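Local coordinates for glutathione s-transferase (PDB 2YCD), which probably conjugates glutathione to electrophilic compounds such as herbicides, as a dimeric bacterial member of the glutathione transferase superfamily, at residues R30-R34 and R186-S190; M36-A41 and D178-C183; N128-W133 and R145-K150; L157-S161 and Y197-L201. Numbering follows the deposited sequence.

Contact 1: residues R30-R34 and R186-S190; sequences RGLAR and RRLES. With GTB (S-(p-nitrobenzyl)glutathione), chain B.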
# COMPACT_ATOMS: atom_id res chain seq x y z
N ARG A 30 -9.30 5.53 20.51
CA ARG A 30 -9.33 6.64 19.57
C ARG A 30 -9.63 6.24 18.13
O ARG A 30 -9.63 7.09 17.25
CB ARG A 30 -8.03 7.44 19.63
CG ARG A 30 -7.78 8.12 20.99
CD ARG A 30 -6.42 8.82 21.05
NE ARG A 30 -5.31 7.87 20.94
CZ ARG A 30 -4.11 8.17 20.45
NH1 ARG A 30 -3.85 9.40 20.03
NH2 ARG A 30 -3.18 7.23 20.37
N GLY A 31 -9.85 4.95 17.90
CA GLY A 31 -10.20 4.47 16.57
C GLY A 31 -9.11 4.65 15.53
O GLY A 31 -9.36 5.05 14.39
N LEU A 32 -7.88 4.36 15.94
CA LEU A 32 -6.75 4.53 15.04
C LEU A 32 -6.22 3.22 14.50
O LEU A 32 -5.44 3.22 13.55
CB LEU A 32 -5.62 5.31 15.72
CG LEU A 32 -5.95 6.71 16.21
CD1 LEU A 32 -4.80 7.25 17.08
CD2 LEU A 32 -6.25 7.65 15.05
N ALA A 33 -6.64 2.09 15.08
CA ALA A 33 -6.23 0.79 14.56
C ALA A 33 -6.92 0.49 13.22
O ALA A 33 -7.95 1.11 12.89
CB ALA A 33 -6.50 -0.31 15.59
N ARG A 34 -6.38 -0.47 12.48
CA ARG A 34 -6.77 -0.66 11.08
C ARG A 34 -8.11 -1.37 10.86
O ARG A 34 -8.56 -1.51 9.73
CB ARG A 34 -5.65 -1.34 10.28
CG ARG A 34 -4.43 -0.44 10.14
CD ARG A 34 -3.29 -1.20 9.48
NE ARG A 34 -2.04 -0.44 9.44
CZ ARG A 34 -1.64 0.31 8.42
NH1 ARG A 34 -2.40 0.42 7.33
NH2 ARG A 34 -0.48 0.95 8.47
N ARG A 186 -5.58 10.66 10.33
CA ARG A 186 -5.91 10.74 11.75
C ARG A 186 -4.78 10.30 12.67
O ARG A 186 -4.79 10.68 13.84
CB ARG A 186 -7.21 9.98 12.07
CG ARG A 186 -8.47 10.69 11.57
CD ARG A 186 -9.76 10.11 12.24
NE ARG A 186 -9.70 10.31 13.69
CZ ARG A 186 -9.81 9.37 14.63
NH1 ARG A 186 -10.03 8.11 14.31
NH2 ARG A 186 -9.70 9.70 15.92
N ARG A 187 -3.82 9.53 12.15
CA ARG A 187 -2.65 9.19 12.97
C ARG A 187 -1.81 10.41 13.34
O ARG A 187 -0.97 10.34 14.23
CB ARG A 187 -1.79 8.13 12.27
CG ARG A 187 -2.58 6.86 12.07
CD ARG A 187 -1.75 5.75 11.49
NE ARG A 187 -0.89 5.15 12.50
CZ ARG A 187 -0.54 3.87 12.52
NH1 ARG A 187 -0.97 3.04 11.57
NH2 ARG A 187 0.26 3.43 13.47
N LEU A 188 -2.09 11.54 12.69
CA LEU A 188 -1.39 12.80 13.00
C LEU A 188 -2.14 13.70 13.97
O LEU A 188 -1.62 14.77 14.32
CB LEU A 188 -1.12 13.59 11.73
CG LEU A 188 -0.14 12.95 10.76
CD1 LEU A 188 -0.08 13.80 9.50
CD2 LEU A 188 1.24 12.84 11.40
N GLU A 189 -3.34 13.33 14.38
CA GLU A 189 -4.13 14.22 15.25
C GLU A 189 -3.36 14.62 16.51
O GLU A 189 -3.27 15.80 16.83
CB GLU A 189 -5.48 13.60 15.64
CG GLU A 189 -6.50 13.55 14.51
CD GLU A 189 -7.84 12.92 14.91
OE1 GLU A 189 -7.89 12.24 15.96
OE2 GLU A 189 -8.84 13.11 14.18
N SER A 190 -2.77 13.65 17.20
CA SER A 190 -2.09 13.89 18.47
C SER A 190 -0.87 14.81 18.35
O SER A 190 -0.47 15.46 19.32
CB SER A 190 -1.68 12.55 19.10
OG SER A 190 -0.67 11.92 18.33
N1 GTB B . -1.07 -3.96 5.97
CA1 GTB B . -1.92 -4.41 7.08
C1 GTB B . -3.32 -3.87 6.92
O11 GTB B . -3.44 -2.72 6.46
O12 GTB B . -4.30 -4.59 7.25
CB1 GTB B . -1.28 -3.96 8.40
CG1 GTB B . -2.04 -4.52 9.61
CD1 GTB B . -1.49 -4.00 10.92
OE1 GTB B . -0.52 -3.24 10.91
N2 GTB B . -2.12 -4.39 12.02
CA2 GTB B . -1.71 -3.95 13.35
C2 GTB B . -1.52 -5.11 14.29
O2 GTB B . -2.24 -6.10 14.24
CB2 GTB B . -2.86 -3.13 13.98
SG2 GTB B . -3.19 -1.60 13.18
N3 GTB B . -0.53 -4.97 15.18
CA3 GTB B . -0.22 -5.95 16.21
C3 GTB B . 1.07 -6.69 15.98
O31 GTB B . 1.80 -6.36 15.03
O32 GTB B . 1.33 -7.61 16.79
C' GTB B . -1.78 -0.58 13.47
C1' GTB B . -1.96 0.33 14.66
C2' GTB B . -1.50 -0.05 15.91
C3' GTB B . -1.66 0.80 17.00
C4' GTB B . -2.27 2.03 16.83
N41 GTB B . -2.43 2.90 17.93
O41 GTB B . -2.87 4.04 17.79
O42 GTB B . -2.10 2.50 19.03
C5' GTB B . -2.72 2.42 15.58
C6' GTB B . -2.56 1.57 14.48
O HOH W 1 -1.61 9.22 17.53
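Leu32 lays its CD2 methyl over one face of the Arg186 guanidinium, 3.9 Å from NH1, while the same CD2 sits 3.6 Å from Arg186 O. The guanidinium is held side-on to the facing loop: NH2 and NH1 both donate to Arg30 O, at 2.9 Å and 3.1 Å. Behind it, Arg186 NE forms a salt bridge to Glu189 OE2 at 3.0 Å, and NH2 adds a bond to Glu189 OE1 at 3.1 Å, so one cation links the backbone of 30-34 to an acid three residues further along its own chain. This is the cleft between the thioredoxin-like N-terminal domain and the helical C-terminal domain, where a glutathione transferase holds its substrates, and S-(p-nitrobenzyl)glutathione occupies it. GTB C6' of the nitrobenzyl ring lies over one face of the Arg187 guanidinium, 3.5 Å from NH2, and Leu32 O approaches the same C6' at 3.4 Å. At the glutamyl end Arg34 CD lies 3.4 Å from the carboxylate oxygen O11 of GTB. Arg34 NH2 and Arg187 NH1 stand only 3.8 Å apart despite like charge; Arg34 is balanced by a salt bridge to Glu123. At the solvent side Arg30 NE is hydrogen-bonded to Asp27 O, and a water, hydrogen-bonded to Ser190 OG at 3.0 Å, is a secondary partner, accepting a weak bond from Arg30 NH1 at 3.4 Å.

Contact 2: residues M36-A41 and D178-C183; sequences MPVRWA and DILMIC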
# COMPACT_ATOMS: atom_id res chain seq x y z
N MET A 36 -10.64 0.21 11.90
CA MET A 36 -11.51 1.37 11.76
C MET A 36 -11.97 1.65 10.31
O MET A 36 -13.16 1.85 10.06
CB MET A 36 -10.88 2.61 12.40
CG MET A 36 -11.76 3.83 12.31
SD MET A 36 -13.29 3.70 13.31
CE MET A 36 -14.02 5.24 12.78
N PRO A 37 -11.03 1.65 9.33
CA PRO A 37 -11.51 1.90 7.96
C PRO A 37 -12.45 0.81 7.47
O PRO A 37 -13.36 1.10 6.71
CB PRO A 37 -10.22 1.93 7.11
CG PRO A 37 -9.14 1.33 8.03
CD PRO A 37 -9.56 1.72 9.42
N VAL A 38 -12.25 -0.43 7.92
CA VAL A 38 -13.15 -1.52 7.55
C VAL A 38 -14.56 -1.30 8.16
O VAL A 38 -15.56 -1.43 7.46
CB VAL A 38 -12.56 -2.87 8.01
CG1 VAL A 38 -13.56 -4.00 7.77
CG2 VAL A 38 -11.23 -3.15 7.28
N ARG A 39 -14.63 -1.00 9.45
CA ARG A 39 -15.90 -0.70 10.11
C ARG A 39 -16.60 0.45 9.41
O ARG A 39 -17.82 0.41 9.19
CB ARG A 39 -15.65 -0.32 11.57
CG ARG A 39 -15.13 -1.44 12.47
CD ARG A 39 -14.90 -0.83 13.86
NE ARG A 39 -14.47 -1.74 14.91
CZ ARG A 39 -15.32 -2.42 15.68
NH1 ARG A 39 -16.64 -2.40 15.44
NH2 ARG A 39 -14.86 -3.17 16.67
N TRP A 40 -15.85 1.50 9.10
CA TRP A 40 -16.43 2.67 8.44
C TRP A 40 -17.00 2.31 7.06
O TRP A 40 -18.14 2.69 6.72
CB TRP A 40 -15.35 3.76 8.39
CG TRP A 40 -15.79 5.12 7.85
CD1 TRP A 40 -17.07 5.51 7.49
CD2 TRP A 40 -14.96 6.26 7.64
NE1 TRP A 40 -17.06 6.82 7.05
CE2 TRP A 40 -15.77 7.30 7.13
CE3 TRP A 40 -13.58 6.50 7.81
CZ2 TRP A 40 -15.26 8.56 6.79
CZ3 TRP A 40 -13.07 7.75 7.49
CH2 TRP A 40 -13.91 8.78 6.99
N ALA A 41 -16.26 1.53 6.28
CA ALA A 41 -16.77 1.09 4.98
C ALA A 41 -18.07 0.29 5.13
O ALA A 41 -19.04 0.51 4.37
CB ALA A 41 -15.71 0.27 4.24
N ASP A 178 -11.40 8.11 0.35
CA ASP A 178 -11.47 9.04 1.47
C ASP A 178 -11.45 8.30 2.80
O ASP A 178 -10.84 8.77 3.76
CB ASP A 178 -12.70 9.96 1.36
CG ASP A 178 -12.71 10.73 0.06
OD1 ASP A 178 -11.83 11.59 -0.15
OD2 ASP A 178 -13.61 10.43 -0.75
N ILE A 179 -12.10 7.15 2.86
CA ILE A 179 -12.04 6.34 4.08
C ILE A 179 -10.58 6.02 4.42
O ILE A 179 -10.13 6.25 5.56
CB ILE A 179 -12.85 5.04 3.94
CG1 ILE A 179 -14.36 5.36 3.83
CG2 ILE A 179 -12.53 4.07 5.09
CD1 ILE A 179 -15.24 4.10 3.70
N LEU A 180 -9.84 5.49 3.45
CA LEU A 180 -8.46 5.10 3.72
C LEU A 180 -7.57 6.31 4.02
O LEU A 180 -6.76 6.29 4.97
CB LEU A 180 -7.89 4.28 2.56
CG LEU A 180 -8.56 2.91 2.36
CD1 LEU A 180 -8.05 2.28 1.07
CD2 LEU A 180 -8.34 1.97 3.57
N MET A 181 -7.75 7.38 3.25
CA MET A 181 -6.91 8.56 3.45
C MET A 181 -7.18 9.27 4.78
O MET A 181 -6.23 9.66 5.47
CB MET A 181 -7.11 9.56 2.29
CG MET A 181 -6.15 10.76 2.35
SD MET A 181 -4.43 10.33 1.96
CE MET A 181 -4.53 10.15 0.17
N ILE A 182 -8.44 9.40 5.15
CA ILE A 182 -8.76 10.05 6.42
C ILE A 182 -8.29 9.22 7.61
O ILE A 182 -7.76 9.75 8.57
CB ILE A 182 -10.24 10.44 6.47
CG1 ILE A 182 -10.45 11.61 5.50
CG2 ILE A 182 -10.66 10.86 7.90
CD1 ILE A 182 -11.91 11.96 5.22
N CYS A 183 -8.45 7.90 7.55
CA CYS A 183 -7.97 7.08 8.66
C CYS A 183 -6.45 7.15 8.81
O CYS A 183 -5.95 7.16 9.94
CB CYS A 183 -8.46 5.63 8.53
SG CYS A 183 -10.25 5.42 8.80
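A cysteine sulfur set against the rim of an indole is the odd feature here: Cys183 SG lies 3.6 Å from Trp40 CE3, and 4.9 Å from the centroid of the six-membered ring, right in the ring plane. This sulfur-aromatic contact meets the edge, while Ile179 covers a face of the same ring, its CG1 4.1 Å from that centroid and only 16° off the normal, a CH-pi contact. Trp40 points toward the other segment; Ile182 CG2 touches its CZ3 at 4.0 Å, and Phe213 meets the indole edge-to-face. Pro37 fills the space beside it. Its CB packs on Ile179 CG2 at 3.7 Å and on Leu180 CD2 at 4.0 Å, and its CD reaches Cys183 SG at 3.8 Å. Ile179 extends its CD1 to within 3.9 Å of Ala41 CB. No hydrogen bond crosses between the two segments, whose local axes approach to 9.5 Å with an angle of 144° between their directions, so apolar packing joins them. Helix 35-45 is the first helix of the thioredoxin-like domain and helix 176-185 belongs to the all-helical domain: this is the buried interdomain packing of the glutathione transferase fold.

Contact 3: residues N128-W133 and R145-K150; sequences NFTTVW and RLARTK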
# COMPACT_ATOMS: atom_id res chain seq x y z
N ASN A 128 6.81 6.73 9.17
CA ASN A 128 8.25 6.94 9.36
C ASN A 128 8.45 7.99 10.46
O ASN A 128 9.34 7.85 11.30
CB ASN A 128 8.96 7.34 8.06
CG ASN A 128 9.11 6.18 7.10
OD1 ASN A 128 8.96 5.02 7.48
ND2 ASN A 128 9.39 6.50 5.85
N PHE A 129 7.59 9.00 10.47
CA PHE A 129 7.61 10.02 11.50
C PHE A 129 7.11 9.55 12.86
O PHE A 129 7.80 9.72 13.87
CB PHE A 129 6.83 11.26 11.05
CG PHE A 129 6.61 12.27 12.14
CD1 PHE A 129 7.63 13.13 12.53
CD2 PHE A 129 5.40 12.35 12.78
CE1 PHE A 129 7.43 14.07 13.54
CE2 PHE A 129 5.19 13.26 13.79
CZ PHE A 129 6.21 14.12 14.17
N THR A 130 5.92 8.95 12.90
CA THR A 130 5.35 8.59 14.20
C THR A 130 6.13 7.48 14.90
O THR A 130 6.16 7.41 16.13
CB THR A 130 3.84 8.25 14.11
OG1 THR A 130 3.67 7.09 13.28
CG2 THR A 130 3.06 9.42 13.53
N THR A 131 6.80 6.62 14.13
CA THR A 131 7.63 5.57 14.69
C THR A 131 8.80 6.17 15.48
O THR A 131 9.05 5.77 16.63
CB THR A 131 8.15 4.62 13.61
OG1 THR A 131 7.05 3.85 13.09
CG2 THR A 131 9.19 3.65 14.18
N VAL A 132 9.50 7.12 14.88
CA VAL A 132 10.58 7.82 15.57
C VAL A 132 10.02 8.63 16.74
O VAL A 132 10.55 8.57 17.86
CB VAL A 132 11.34 8.76 14.61
CG1 VAL A 132 12.45 9.50 15.37
CG2 VAL A 132 11.93 7.97 13.44
N TRP A 133 8.94 9.35 16.48
CA TRP A 133 8.38 10.27 17.46
C TRP A 133 7.95 9.55 18.73
O TRP A 133 8.23 10.02 19.83
CB TRP A 133 7.22 11.05 16.84
CG TRP A 133 6.57 12.04 17.75
CD1 TRP A 133 7.19 12.93 18.58
CD2 TRP A 133 5.17 12.23 17.93
NE1 TRP A 133 6.25 13.67 19.26
CE2 TRP A 133 5.00 13.26 18.87
CE3 TRP A 133 4.04 11.63 17.37
CZ2 TRP A 133 3.74 13.70 19.28
CZ3 TRP A 133 2.79 12.07 17.78
CH2 TRP A 133 2.65 13.09 18.72
N ARG A 145 16.76 12.25 13.99
CA ARG A 145 16.03 11.36 13.09
C ARG A 145 14.59 11.87 12.97
O ARG A 145 13.94 11.76 11.92
CB ARG A 145 16.04 9.94 13.64
CG ARG A 145 15.91 8.83 12.60
CD ARG A 145 15.96 7.46 13.27
NE ARG A 145 17.10 7.34 14.19
CZ ARG A 145 17.16 6.49 15.21
NH1 ARG A 145 16.16 5.66 15.46
NH2 ARG A 145 18.24 6.46 15.99
N LEU A 146 14.09 12.42 14.06
CA LEU A 146 12.79 13.05 14.08
C LEU A 146 12.73 14.22 13.09
O LEU A 146 11.78 14.34 12.31
CB LEU A 146 12.46 13.53 15.50
CG LEU A 146 11.04 14.01 15.77
CD1 LEU A 146 10.05 12.88 15.59
CD2 LEU A 146 10.93 14.56 17.19
N ALA A 147 13.75 15.07 13.11
CA ALA A 147 13.74 16.23 12.22
C ALA A 147 13.72 15.80 10.75
O ALA A 147 13.01 16.39 9.94
CB ALA A 147 14.93 17.15 12.50
N ARG A 148 14.48 14.76 10.42
CA ARG A 148 14.54 14.27 9.05
C ARG A 148 13.20 13.71 8.58
O ARG A 148 12.71 14.07 7.51
CB ARG A 148 15.64 13.22 8.88
CG ARG A 148 17.02 13.79 9.12
CD ARG A 148 18.11 12.80 8.78
NE ARG A 148 19.44 13.38 9.00
CZ ARG A 148 20.58 12.77 8.70
NH1 ARG A 148 20.56 11.55 8.17
NH2 ARG A 148 21.74 13.37 8.94
N THR A 149 12.60 12.84 9.38
CA THR A 149 11.32 12.26 8.98
C THR A 149 10.24 13.34 8.96
O THR A 149 9.34 13.31 8.12
CB THR A 149 10.88 11.09 9.88
OG1 THR A 149 10.77 11.53 11.24
CG2 THR A 149 11.88 9.94 9.80
N LYS A 150 10.32 14.30 9.88
CA LYS A 150 9.34 15.38 9.88
C LYS A 150 9.43 16.22 8.60
O LYS A 150 8.40 16.60 8.02
CB LYS A 150 9.47 16.27 11.13
CG LYS A 150 8.30 17.25 11.31
CD LYS A 150 8.50 18.16 12.53
CE LYS A 150 7.29 19.07 12.70
NZ LYS A 150 7.38 19.90 13.93
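Helices 105-135 and 142-164 form an antiparallel pair in the all-helical domain of the glutathione transferase fold, and here their local axes run 8.6 Å apart at 162°. Rotamers decide how the gap is filled. Phe129, with chi1 at t, swings its ring across so that CE1 lies 3.5 Å from Leu146 CD1 and 3.8 Å from Lys150 CB. The CA-to-CB bond of Leu146 runs sideways, but chi1 t and chi2 p bring CD1 nearer the partner helix, where it also meets Trp133 CB at 3.6 Å. Val132, again t, points toward the other helix: its CG1 rests 3.6 Å from Leu146 N and 4.0 Å from Arg145 CB. The aliphatic part of Lys150 contributes packing, but its extended chain carries the ammonium away from the contact. The Arg145 guanidinium forms a salt bridge with Glu136. Nearby the second subunit comes close, with Asn128 packing on Asn128 of that chain and Arg148 paired with Glu139 of it. Where the backbones draw nearest, Phe129 and Thr149 have CA atoms only 5.0 Å apart. Thr149 takes chi1 p, which puts its OG1 3.5 Å from Phe129 CA and its CG2 3.6 Å from Asn128 O.

Contact 4: residues L157-S161 and Y197-L201; sequences LDELS and YGNLL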
# COMPACT_ATOMS: atom_id res chain seq x y z
N LEU A 157 2.74 16.40 2.88
CA LEU A 157 1.53 17.11 3.24
C LEU A 157 1.34 18.39 2.41
O LEU A 157 0.23 18.71 2.01
CB LEU A 157 1.48 17.42 4.75
CG LEU A 157 1.46 16.19 5.68
CD1 LEU A 157 1.48 16.61 7.14
CD2 LEU A 157 0.24 15.30 5.44
N ASP A 158 2.44 19.09 2.14
CA ASP A 158 2.41 20.23 1.21
C ASP A 158 1.83 19.78 -0.12
O ASP A 158 0.95 20.40 -0.68
CB ASP A 158 3.82 20.79 0.93
CG ASP A 158 4.44 21.54 2.11
OD1 ASP A 158 3.71 21.94 3.05
OD2 ASP A 158 5.68 21.74 2.06
N GLU A 159 2.36 18.67 -0.64
CA GLU A 159 1.92 18.15 -1.93
C GLU A 159 0.44 17.73 -1.93
O GLU A 159 -0.33 18.05 -2.86
CB GLU A 159 2.83 16.98 -2.35
CG GLU A 159 4.24 17.47 -2.74
CD GLU A 159 5.33 16.43 -2.56
OE1 GLU A 159 5.07 15.28 -2.14
OE2 GLU A 159 6.51 16.76 -2.84
N LEU A 160 0.02 17.02 -0.88
CA LEU A 160 -1.36 16.58 -0.79
C LEU A 160 -2.32 17.77 -0.67
O LEU A 160 -3.39 17.80 -1.27
CB LEU A 160 -1.53 15.65 0.42
CG LEU A 160 -2.95 15.09 0.61
CD1 LEU A 160 -3.36 14.21 -0.56
CD2 LEU A 160 -3.05 14.31 1.93
N SER A 161 -1.93 18.74 0.15
CA SER A 161 -2.74 19.94 0.38
C SER A 161 -2.91 20.76 -0.91
O SER A 161 -4.02 21.21 -1.22
CB SER A 161 -2.08 20.77 1.47
OG SER A 161 -2.78 22.00 1.66
N TYR A 197 -2.16 22.75 8.16
CA TYR A 197 -2.69 22.44 6.84
C TYR A 197 -4.21 22.55 6.85
O TYR A 197 -4.92 21.54 6.92
CB TYR A 197 -2.24 21.04 6.40
CG TYR A 197 -0.75 20.96 6.21
CD1 TYR A 197 0.09 20.62 7.26
CD2 TYR A 197 -0.17 21.23 4.97
CE1 TYR A 197 1.45 20.57 7.11
CE2 TYR A 197 1.20 21.18 4.80
CZ TYR A 197 2.00 20.85 5.87
OH TYR A 197 3.36 20.80 5.69
N GLY A 198 -4.71 23.78 6.80
CA GLY A 198 -6.12 24.03 7.03
C GLY A 198 -7.04 23.17 6.19
O GLY A 198 -8.04 22.67 6.71
N ASN A 199 -6.74 22.99 4.91
CA ASN A 199 -7.64 22.21 4.07
C ASN A 199 -7.60 20.71 4.39
O ASN A 199 -8.62 20.05 4.30
CB ASN A 199 -7.50 22.52 2.55
CG ASN A 199 -6.21 21.99 1.94
OD1 ASN A 199 -5.21 21.75 2.63
ND2 ASN A 199 -6.21 21.85 0.63
N LEU A 200 -6.45 20.21 4.83
CA LEU A 200 -6.37 18.81 5.25
C LEU A 200 -7.11 18.56 6.56
O LEU A 200 -7.80 17.55 6.71
CB LEU A 200 -4.91 18.36 5.35
CG LEU A 200 -4.05 18.40 4.08
CD1 LEU A 200 -2.71 17.77 4.36
CD2 LEU A 200 -4.73 17.73 2.90
N LEU A 201 -6.97 19.48 7.51
CA LEU A 201 -7.72 19.42 8.76
C LEU A 201 -9.22 19.42 8.50
O LEU A 201 -9.96 18.62 9.06
CB LEU A 201 -7.34 20.62 9.62
CG LEU A 201 -8.03 20.67 10.99
CD1 LEU A 201 -7.73 19.39 11.78
CD2 LEU A 201 -7.55 21.90 11.74
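Leu200 is the apolar centre, wedged against helix 142-164 with CD1 4.0 Å from Leu157 CD2 and CD2 3.9 Å from Leu160 CG. Its CG also sits 4.0 Å from Ser161 CB, so the leucine spans one turn of the opposing helix. Next to it the Tyr197 ring lies flat against Leu157: CB of the leucine is 3.8 Å from the ring centroid and 18° off the normal, a CH-pi contact, with Leu157 CB 3.6 Å from Tyr197 CZ. Tyr197 occupies the N-cap position of helix 198-208, so this is the start of that helix docking on the later part of helix 142-164 within the all-helical C-terminal domain of the glutathione transferase fold. Ser161 marks the change to polar contacts, its CB still 4.0 Å from Tyr197 CD2. Asn199 and Ser161 then join by two hydrogen bonds: Ser161 OG donates to Asn199 OD1 at 2.6 Å, and Asn199 ND2 donates to Ser161 O at 2.9 Å. The same ND2 is also hydrogen-bonded to Gly165 O, further along the chain. At the exposed edge, Tyr197 OH donates to Asp158 OD1 at 2.9 Å, tying the far end of the ring to the helix.

Contacts 1 and 2 join the thioredoxin-like domain to the helical domain, with centres 11 Å apart, and they touch at Gly31 O and Met36 CG, 3.4 Å apart. Contacts 3 and 4 lie wholly within the helical domain, share helix 142-164, and are 18 Å apart between centres without touching. Along the chain contact 2 nests inside the loop closed by contact 1, and contact 3 nests inside both; contact 4 opens after contact 3 closes and crosses contacts 1 and 2. Contacts 2 and 4 touch at Met181 SD and Leu160 CD2, 4.2 Å apart. Loop 186-190, which carries pocket residue Arg187, packs on contact 3 (Ser190 on Trp133) and contact 4 (Leu188 on Leu157).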